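Local coordinates for protein MgGH51 (Meripilus giganteus, PDB 6ZPY) that probably hydrolyses terminal alpha-L-arabinofuranosyl linkages in arabinose-containing plant polysaccharides, as a family 51 alpha-L-arabinofuranosidase, at residues G229-E234 with G259-V264; E23-S28 with T489-D494; E234-A239 with Y293-T298. All coordinates share one frame; numbering follows the deposited sequence.

Interaction 1: residues G229-E234 with G259-V264; sequences GGNNLE and GDWGYV. With AHR (alpha-L-arabinofuranose), chain F.
The carbonyl O of N231 and the carboxylate OD2 of D260 lie 3.1 Å apart although both are acceptors. The pairing is tolerable because each has donors of its own: N231 O takes the backbone N-H of E234, and D260 OD2 takes R257, in a salt bridge, and the N-H of G235. The direct hydrogen bond between the segments runs from D260 N to N232 OD1 (2.9 Å), the donor lying nearly on the line of the amide C=O. A second link is indirect: water 1 accepts from N231 ND2 (3.0 Å) and donates to D260 O, and it rides 3.3 Å above the plane of the W261 ring, toward its rim. N231 CG sits anti to the carbonyl carbon, beside the backbone N (chi1 -80°), which brings the amide toward W261 and the sugar; its plane is within 10° of the ring's, but ND2 comes to W261 CZ2 obliquely, at 3.9 Å. The same residues border the bound arabinofuranose. N231 N donates almost straight (2.9 Å, 173°) to sugar O3, which also lies at the edge of the W261 ring, 3.6 Å from CZ2. W261 NE1 is held by E23, which also binds the sugar. Both segments stand at the catalytic mouth of the (beta/alpha)8 barrel: helix 231-234 follows barrel strand 224-227, while residues 259-264 join strands 257-258 and 264-265.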
# COMPACT_ATOMS: atom_id res chain seq x y z
N GLY A 229 -8.83 0.02 1.69
CA GLY A 229 -8.95 -1.43 1.88
C GLY A 229 -10.08 -2.00 1.04
O GLY A 229 -10.80 -1.21 0.46
N GLY A 230 -10.17 -3.32 0.94
CA GLY A 230 -9.49 -4.23 1.84
C GLY A 230 -10.11 -4.31 3.21
O GLY A 230 -10.88 -3.44 3.62
N ASN A 231 -9.75 -5.34 3.95
CA ASN A 231 -10.32 -5.55 5.30
C ASN A 231 -10.10 -4.35 6.20
O ASN A 231 -10.92 -4.10 7.04
CB ASN A 231 -9.73 -6.79 5.92
CG ASN A 231 -10.37 -8.05 5.43
OD1 ASN A 231 -11.13 -8.05 4.46
ND2 ASN A 231 -10.00 -9.16 6.03
N ASN A 232 -8.98 -3.68 6.04
CA ASN A 232 -8.63 -2.59 6.95
C ASN A 232 -9.60 -1.42 6.84
O ASN A 232 -9.60 -0.57 7.72
CB ASN A 232 -7.22 -2.07 6.74
CG ASN A 232 -6.58 -1.55 8.03
OD1 ASN A 232 -6.62 -2.24 9.06
ND2 ASN A 232 -6.04 -0.34 7.94
N LEU A 233 -10.41 -1.37 5.78
CA LEU A 233 -11.50 -0.39 5.70
C LEU A 233 -12.58 -0.70 6.73
O LEU A 233 -13.20 0.24 7.25
CB LEU A 233 -12.07 -0.49 4.28
CG LEU A 233 -13.37 0.26 4.03
CD1 LEU A 233 -13.11 1.75 3.93
CD2 LEU A 233 -14.07 -0.27 2.78
N GLU A 234 -12.85 -1.98 6.93
CA GLU A 234 -14.12 -2.43 7.48
C GLU A 234 -14.19 -2.27 8.99
O GLU A 234 -15.28 -2.05 9.49
CB GLU A 234 -14.40 -3.84 7.05
CG GLU A 234 -14.72 -3.94 5.57
CD GLU A 234 -14.85 -5.36 5.11
OE1 GLU A 234 -16.00 -5.89 5.09
OE2 GLU A 234 -13.85 -5.95 4.75
N GLY A 259 -6.62 -1.40 13.70
CA GLY A 259 -6.89 -1.94 12.37
C GLY A 259 -7.26 -3.39 12.40
O GLY A 259 -7.48 -3.96 13.48
N ASP A 260 -7.31 -3.97 11.23
CA ASP A 260 -7.94 -5.29 11.02
C ASP A 260 -6.88 -6.36 10.87
O ASP A 260 -7.24 -7.48 10.57
CB ASP A 260 -8.99 -5.20 9.93
CG ASP A 260 -10.06 -4.22 10.43
OD1 ASP A 260 -10.71 -4.53 11.52
OD2 ASP A 260 -10.19 -3.11 9.84
N TRP A 261 -5.63 -6.06 11.27
CA TRP A 261 -4.51 -7.02 11.12
C TRP A 261 -3.66 -7.11 12.39
O TRP A 261 -2.50 -7.52 12.30
CB TRP A 261 -3.71 -6.60 9.89
CG TRP A 261 -4.50 -6.75 8.64
CD1 TRP A 261 -5.04 -5.73 7.91
CD2 TRP A 261 -4.95 -7.97 8.05
NE1 TRP A 261 -5.73 -6.28 6.85
CE2 TRP A 261 -5.66 -7.63 6.89
CE3 TRP A 261 -4.71 -9.31 8.32
CZ2 TRP A 261 -6.19 -8.60 6.04
CZ3 TRP A 261 -5.22 -10.26 7.47
CH2 TRP A 261 -5.97 -9.91 6.35
N GLY A 262 -4.24 -6.76 13.51
CA GLY A 262 -3.66 -7.07 14.82
C GLY A 262 -2.90 -5.90 15.41
O GLY A 262 -2.37 -6.08 16.52
N TYR A 263 -2.82 -4.74 14.75
CA TYR A 263 -2.04 -3.60 15.25
C TYR A 263 -2.81 -2.31 15.12
O TYR A 263 -3.70 -2.11 14.25
CB TYR A 263 -0.68 -3.44 14.59
CG TYR A 263 -0.68 -3.41 13.09
CD1 TYR A 263 -0.65 -2.21 12.42
CD2 TYR A 263 -0.63 -4.57 12.34
CE1 TYR A 263 -0.58 -2.15 11.03
CE2 TYR A 263 -0.58 -4.53 10.96
CZ TYR A 263 -0.56 -3.31 10.30
OH TYR A 263 -0.45 -3.27 8.93
N VAL A 264 -2.37 -1.35 15.92
CA VAL A 264 -2.89 0.02 15.91
C VAL A 264 -2.37 0.72 14.67
O VAL A 264 -1.21 0.60 14.32
CB VAL A 264 -2.50 0.77 17.19
CG1 VAL A 264 -2.84 2.22 17.10
CG2 VAL A 264 -3.18 0.12 18.39
O5 AHR F . -5.22 -8.86 0.58
C5 AHR F . -5.62 -9.39 1.90
C4 AHR F . -7.13 -9.54 2.18
O4 AHR F . -7.77 -10.38 1.18
C3 AHR F . -7.91 -8.26 2.02
O3 AHR F . -7.88 -7.34 3.09
C2 AHR F . -9.38 -8.77 1.74
O2 AHR F . -10.12 -7.71 1.11
C1 AHR F . -9.19 -10.12 1.01
O1 AHR F . -9.88 -11.03 1.91
O HOH W 1 -8.52 -9.06 8.59

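Interaction 2: residues E23-S28 with T489-D494; sequences EDINHS and TQWTPD. With AHR (alpha-L-arabinofuranose), chain F.
N26 reaches with its whole amide into the loop 489-494, and this is the tight part of the contact. Its OD1 accepts two backbone N-H groups in succession, Q490 N at 2.7 Å and W491 N at 3.0 Å, both donors in the plane of the amide carbonyl. CG sits anti to the carbonyl carbon, beside the backbone N (chi1 -51°), which directs the amide to Q490 and W491. In return Q490, bent at chi2, folds its OE1 back onto N26 N (2.7 Å), with the donor tilted 19° from the carbonyl plane, so the two residues exchange side-chain-to-backbone bonds. N26 ND2 makes two weak bonds, to D494 OD1 (2.9 Å, 117° at the hydrogen) and to W491 O; amide and carboxylate planes are turned steeply against each other. Replaced by an alanine, N26 would lose this amide, and the N-H groups of Q490 and W491 would probably be left without their shared acceptor and the 489-494 loop freer to shift. The looser part lies at the side chains of I25 and the partly exposed W491, beside the sugar. There I25 CD1 only touches W491 CB, at 3.8 Å, and the W491 ring, leading away from the 23-28 loop, turns one face to C5 of the arabinofuranose, 3.9 Å above its plane and offset toward the rim. The sugar is gripped more firmly by E23, whose OE2 accepts from its O3 at 2.6 Å. N26 also has a backbone hydrogen bond to H485 in strand 483-485. The loop 23-28 leads from the first barrel strand, 20-21, to helix 29-33; loop 489-494 runs from strand 483-485, just beyond the last barrel strand 474-479, to strand 496-498.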
# COMPACT_ATOMS: atom_id res chain seq x y z
N GLU A 23 -3.88 -1.51 1.47
CA GLU A 23 -4.44 -1.32 2.81
C GLU A 23 -3.23 -1.41 3.74
O GLU A 23 -2.21 -1.98 3.33
CB GLU A 23 -5.47 -2.36 3.20
CG GLU A 23 -4.89 -3.71 3.42
CD GLU A 23 -5.90 -4.82 3.66
OE1 GLU A 23 -6.67 -4.71 4.61
OE2 GLU A 23 -5.89 -5.75 2.91
N ASP A 24 -3.42 -1.02 4.98
CA ASP A 24 -2.34 -1.20 5.99
C ASP A 24 -2.45 -2.64 6.51
O ASP A 24 -3.36 -2.96 7.30
CB ASP A 24 -2.49 -0.22 7.13
CG ASP A 24 -1.16 0.03 7.84
OD1 ASP A 24 -0.33 -0.93 7.82
OD2 ASP A 24 -0.93 1.18 8.29
N ILE A 25 -1.62 -3.49 5.97
CA ILE A 25 -1.51 -4.91 6.29
C ILE A 25 0.01 -5.17 6.29
O ILE A 25 0.72 -4.55 5.49
CB ILE A 25 -2.26 -5.79 5.28
CG1 ILE A 25 -2.21 -7.26 5.67
CG2 ILE A 25 -1.74 -5.58 3.87
CD1 ILE A 25 -3.01 -8.15 4.76
N ASN A 26 0.49 -6.07 7.14
CA ASN A 26 1.94 -6.37 7.18
C ASN A 26 2.73 -5.08 7.44
O ASN A 26 3.86 -4.96 6.96
CB ASN A 26 2.43 -6.96 5.87
CG ASN A 26 1.61 -8.13 5.37
OD1 ASN A 26 1.21 -9.01 6.14
ND2 ASN A 26 1.43 -8.18 4.06
N HIS A 27 2.17 -4.13 8.16
CA HIS A 27 2.85 -2.84 8.40
C HIS A 27 3.27 -2.24 7.07
O HIS A 27 4.36 -1.65 6.91
CB HIS A 27 4.04 -3.00 9.35
CG HIS A 27 3.55 -3.02 10.76
ND1 HIS A 27 3.26 -1.87 11.46
CD2 HIS A 27 3.24 -4.08 11.55
CE1 HIS A 27 2.79 -2.24 12.68
NE2 HIS A 27 2.78 -3.57 12.73
N SER A 28 2.32 -2.24 6.13
CA SER A 28 2.49 -1.56 4.84
C SER A 28 2.30 -0.05 4.94
O SER A 28 2.76 0.67 4.04
CB SER A 28 1.53 -2.11 3.88
OG SER A 28 0.23 -1.84 4.32
N THR A 489 4.40 -9.77 9.58
CA THR A 489 3.68 -10.31 8.43
C THR A 489 2.40 -11.03 8.92
O THR A 489 2.47 -11.93 9.74
CB THR A 489 4.59 -11.24 7.63
OG1 THR A 489 5.62 -10.46 7.03
CG2 THR A 489 3.81 -11.94 6.55
N GLN A 490 1.26 -10.62 8.36
CA GLN A 490 -0.04 -11.31 8.57
C GLN A 490 -0.52 -12.06 7.33
O GLN A 490 -1.43 -12.89 7.45
CB GLN A 490 -1.11 -10.31 9.01
CG GLN A 490 -0.76 -9.66 10.36
CD GLN A 490 0.19 -8.49 10.19
OE1 GLN A 490 -0.02 -7.63 9.34
NE2 GLN A 490 1.22 -8.43 11.03
N TRP A 491 0.09 -11.80 6.18
CA TRP A 491 -0.33 -12.41 4.90
C TRP A 491 0.88 -12.52 3.99
O TRP A 491 1.58 -11.54 3.88
CB TRP A 491 -1.43 -11.57 4.24
CG TRP A 491 -2.02 -12.16 2.99
CD1 TRP A 491 -1.41 -12.32 1.79
CD2 TRP A 491 -3.33 -12.69 2.87
NE1 TRP A 491 -2.27 -12.92 0.92
CE2 TRP A 491 -3.45 -13.14 1.54
CE3 TRP A 491 -4.42 -12.73 3.72
CZ2 TRP A 491 -4.66 -13.60 1.03
CZ3 TRP A 491 -5.60 -13.23 3.23
CH2 TRP A 491 -5.70 -13.67 1.92
N THR A 492 1.03 -13.68 3.36
CA THR A 492 1.98 -13.90 2.27
C THR A 492 1.22 -14.58 1.15
O THR A 492 0.24 -15.27 1.38
CB THR A 492 3.18 -14.78 2.70
OG1 THR A 492 2.75 -16.11 2.96
CG2 THR A 492 3.85 -14.21 3.92
N PRO A 493 1.73 -14.55 -0.07
CA PRO A 493 2.85 -13.75 -0.51
C PRO A 493 2.42 -12.31 -0.79
O PRO A 493 1.22 -12.02 -0.89
CB PRO A 493 3.25 -14.44 -1.81
CG PRO A 493 1.92 -14.91 -2.38
CD PRO A 493 1.15 -15.36 -1.16
N ASP A 494 3.40 -11.42 -0.87
CA ASP A 494 3.20 -9.98 -1.07
C ASP A 494 4.07 -9.46 -2.21
O ASP A 494 5.12 -10.04 -2.49
CB ASP A 494 3.49 -9.24 0.22
CG ASP A 494 2.70 -9.82 1.35
OD1 ASP A 494 1.50 -9.49 1.47
OD2 ASP A 494 3.32 -10.59 2.17
O5 AHR F . -5.22 -8.86 0.58
C5 AHR F . -5.62 -9.39 1.90
C4 AHR F . -7.13 -9.54 2.18
O4 AHR F . -7.77 -10.38 1.18
C3 AHR F . -7.91 -8.26 2.02
O3 AHR F . -7.88 -7.34 3.09
C2 AHR F . -9.38 -8.77 1.74
O2 AHR F . -10.12 -7.71 1.11
C1 AHR F . -9.19 -10.12 1.01
O1 AHR F . -9.88 -11.03 1.91

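Interaction 3: residues E234-A239 with Y293-T298; sequences EGQTTA and YSLGGT
Two backbone hydrogen bonds tie G235 and Q236 to L295 and G296. L295 N gives to G235 O at 2.8 Å, close to straight at 165°; G296 N gives to Q236 O at 3.0 Å, but from above the carbonyl plane and with a bent angle of 136°. A side chain on G296 would run into Q236 O, so glycine suits this close approach. Van der Waals contacts centre on L295. Its CG lies 3.8 Å from E234 CB, the two side chains crossing at about a right angle; it also packs on polar groups, CG beside the carbonyl O of G235 and CD2 against the carboxylate of E234. That carboxylate is held by N350 through OE2, whereas OE1 meets the Y293 ring at its edge, near the ring plane and 3.4 Å from CD2. The partners are loops that follow the second and third strands, 224-227 and 284-289, of the (beta/alpha)8 barrel, and the second of them is bent by a type I beta turn, S294 to G297. At the head of the first, G235 leaves helix 231-234 with positive phi, a backbone shape that favours glycine. Water-mediated links gather round the hydroxyl of S294. With OG set between its backbone N and carbonyl carbon (chi1 60°), it lies 3.2 Å from T237 CA and meets two waters, both at 2.7 Å. Water 2 also donates to Q236 O and accepts from T298 N; water 3 donates to T298 O and shares a hydrogen bond with T238 OG1. A bound N-acetylglucosamine, probably part of an N-linked glycan, lies about 6 Å from the T238 side chain.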
# COMPACT_ATOMS: atom_id res chain seq x y z
N GLU A 234 -12.85 -1.98 6.93
CA GLU A 234 -14.12 -2.43 7.48
C GLU A 234 -14.19 -2.27 8.99
O GLU A 234 -15.28 -2.05 9.49
CB GLU A 234 -14.40 -3.84 7.05
CG GLU A 234 -14.72 -3.94 5.57
CD GLU A 234 -14.85 -5.36 5.11
OE1 GLU A 234 -16.00 -5.89 5.09
OE2 GLU A 234 -13.85 -5.95 4.75
N GLY A 235 -13.09 -2.48 9.70
CA GLY A 235 -13.13 -2.56 11.16
C GLY A 235 -13.64 -3.91 11.58
O GLY A 235 -14.15 -4.70 10.76
N GLN A 236 -13.53 -4.19 12.86
CA GLN A 236 -14.10 -5.40 13.45
C GLN A 236 -15.53 -5.11 13.91
O GLN A 236 -16.30 -6.05 14.10
CB GLN A 236 -13.23 -5.87 14.61
CG GLN A 236 -11.84 -6.34 14.23
CD GLN A 236 -11.85 -7.41 13.17
OE1 GLN A 236 -11.21 -7.23 12.12
NE2 GLN A 236 -12.61 -8.48 13.44
N THR A 237 -15.83 -3.85 14.10
CA THR A 237 -17.10 -3.37 14.63
C THR A 237 -17.37 -2.04 13.94
O THR A 237 -16.48 -1.44 13.34
CB THR A 237 -17.06 -3.14 16.13
OG1 THR A 237 -16.10 -2.11 16.39
CG2 THR A 237 -16.70 -4.39 16.91
N THR A 238 -18.60 -1.57 13.99
CA THR A 238 -18.94 -0.25 13.43
C THR A 238 -17.94 0.78 13.97
O THR A 238 -17.41 1.57 13.22
CB THR A 238 -20.39 0.13 13.73
OG1 THR A 238 -21.20 -0.86 13.10
CG2 THR A 238 -20.73 1.52 13.23
N ALA A 239 -17.72 0.74 15.29
CA ALA A 239 -16.95 1.79 15.97
C ALA A 239 -15.49 1.76 15.52
O ALA A 239 -14.83 2.77 15.74
CB ALA A 239 -17.06 1.65 17.46
N TYR A 293 -20.99 -2.51 6.96
CA TYR A 293 -20.63 -3.87 7.43
C TYR A 293 -19.24 -3.83 8.04
O TYR A 293 -18.36 -3.16 7.50
CB TYR A 293 -20.73 -4.88 6.28
CG TYR A 293 -20.30 -6.27 6.69
CD1 TYR A 293 -21.13 -7.09 7.43
CD2 TYR A 293 -19.09 -6.78 6.30
CE1 TYR A 293 -20.73 -8.36 7.83
CE2 TYR A 293 -18.69 -8.06 6.66
CZ TYR A 293 -19.51 -8.85 7.44
OH TYR A 293 -19.14 -10.11 7.83
N SER A 294 -19.06 -4.61 9.09
CA SER A 294 -17.72 -4.78 9.69
C SER A 294 -17.46 -6.25 9.93
O SER A 294 -18.38 -7.09 9.88
CB SER A 294 -17.58 -3.92 10.89
OG SER A 294 -18.55 -4.22 11.88
N LEU A 295 -16.20 -6.58 10.20
CA LEU A 295 -15.72 -7.96 10.02
C LEU A 295 -16.20 -8.90 11.13
O LEU A 295 -16.13 -10.10 10.91
CB LEU A 295 -14.21 -7.94 9.87
CG LEU A 295 -13.74 -7.31 8.57
CD1 LEU A 295 -12.28 -6.87 8.68
CD2 LEU A 295 -13.96 -8.27 7.41
N GLY A 296 -16.69 -8.36 12.24
CA GLY A 296 -17.37 -9.16 13.25
C GLY A 296 -18.73 -9.67 12.81
O GLY A 296 -19.28 -10.48 13.57
N GLY A 297 -19.24 -9.25 11.66
CA GLY A 297 -20.46 -9.84 11.11
C GLY A 297 -21.63 -8.87 11.20
O GLY A 297 -22.69 -9.25 10.73
N THR A 298 -21.49 -7.72 11.81
CA THR A 298 -22.57 -6.76 12.00
C THR A 298 -22.82 -5.96 10.73
O THR A 298 -21.93 -5.28 10.26
CB THR A 298 -22.31 -5.84 13.19
OG1 THR A 298 -22.19 -6.68 14.34
CG2 THR A 298 -23.43 -4.81 13.30
O HOH W 2 -19.13 -6.58 13.14
O HOH W 3 -20.71 -2.76 11.22

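How the interactions relate
From the N terminus, residues 23-28 follow the first barrel strand and meet 489-494, 461 residues on at the nearest ends and beyond the last strand; interaction 2 thus closes the longest loop, joining the beginning and end of the barrel. Interactions 1 and 3 nest inside it. Along the chain these two cross: 229-234 pairs with 259-264, while 234-239, sharing E234, reaches on to 293-298 after the third barrel strand. Interaction 1 is the middle piece. Y263 OH probably bonds to D24 OD1 and H27 N of interaction 2, and both contacts touch the arabinofuranose; toward interaction 3, D260 meets the start of the 234-239 loop. Interactions 2 and 3 do not touch.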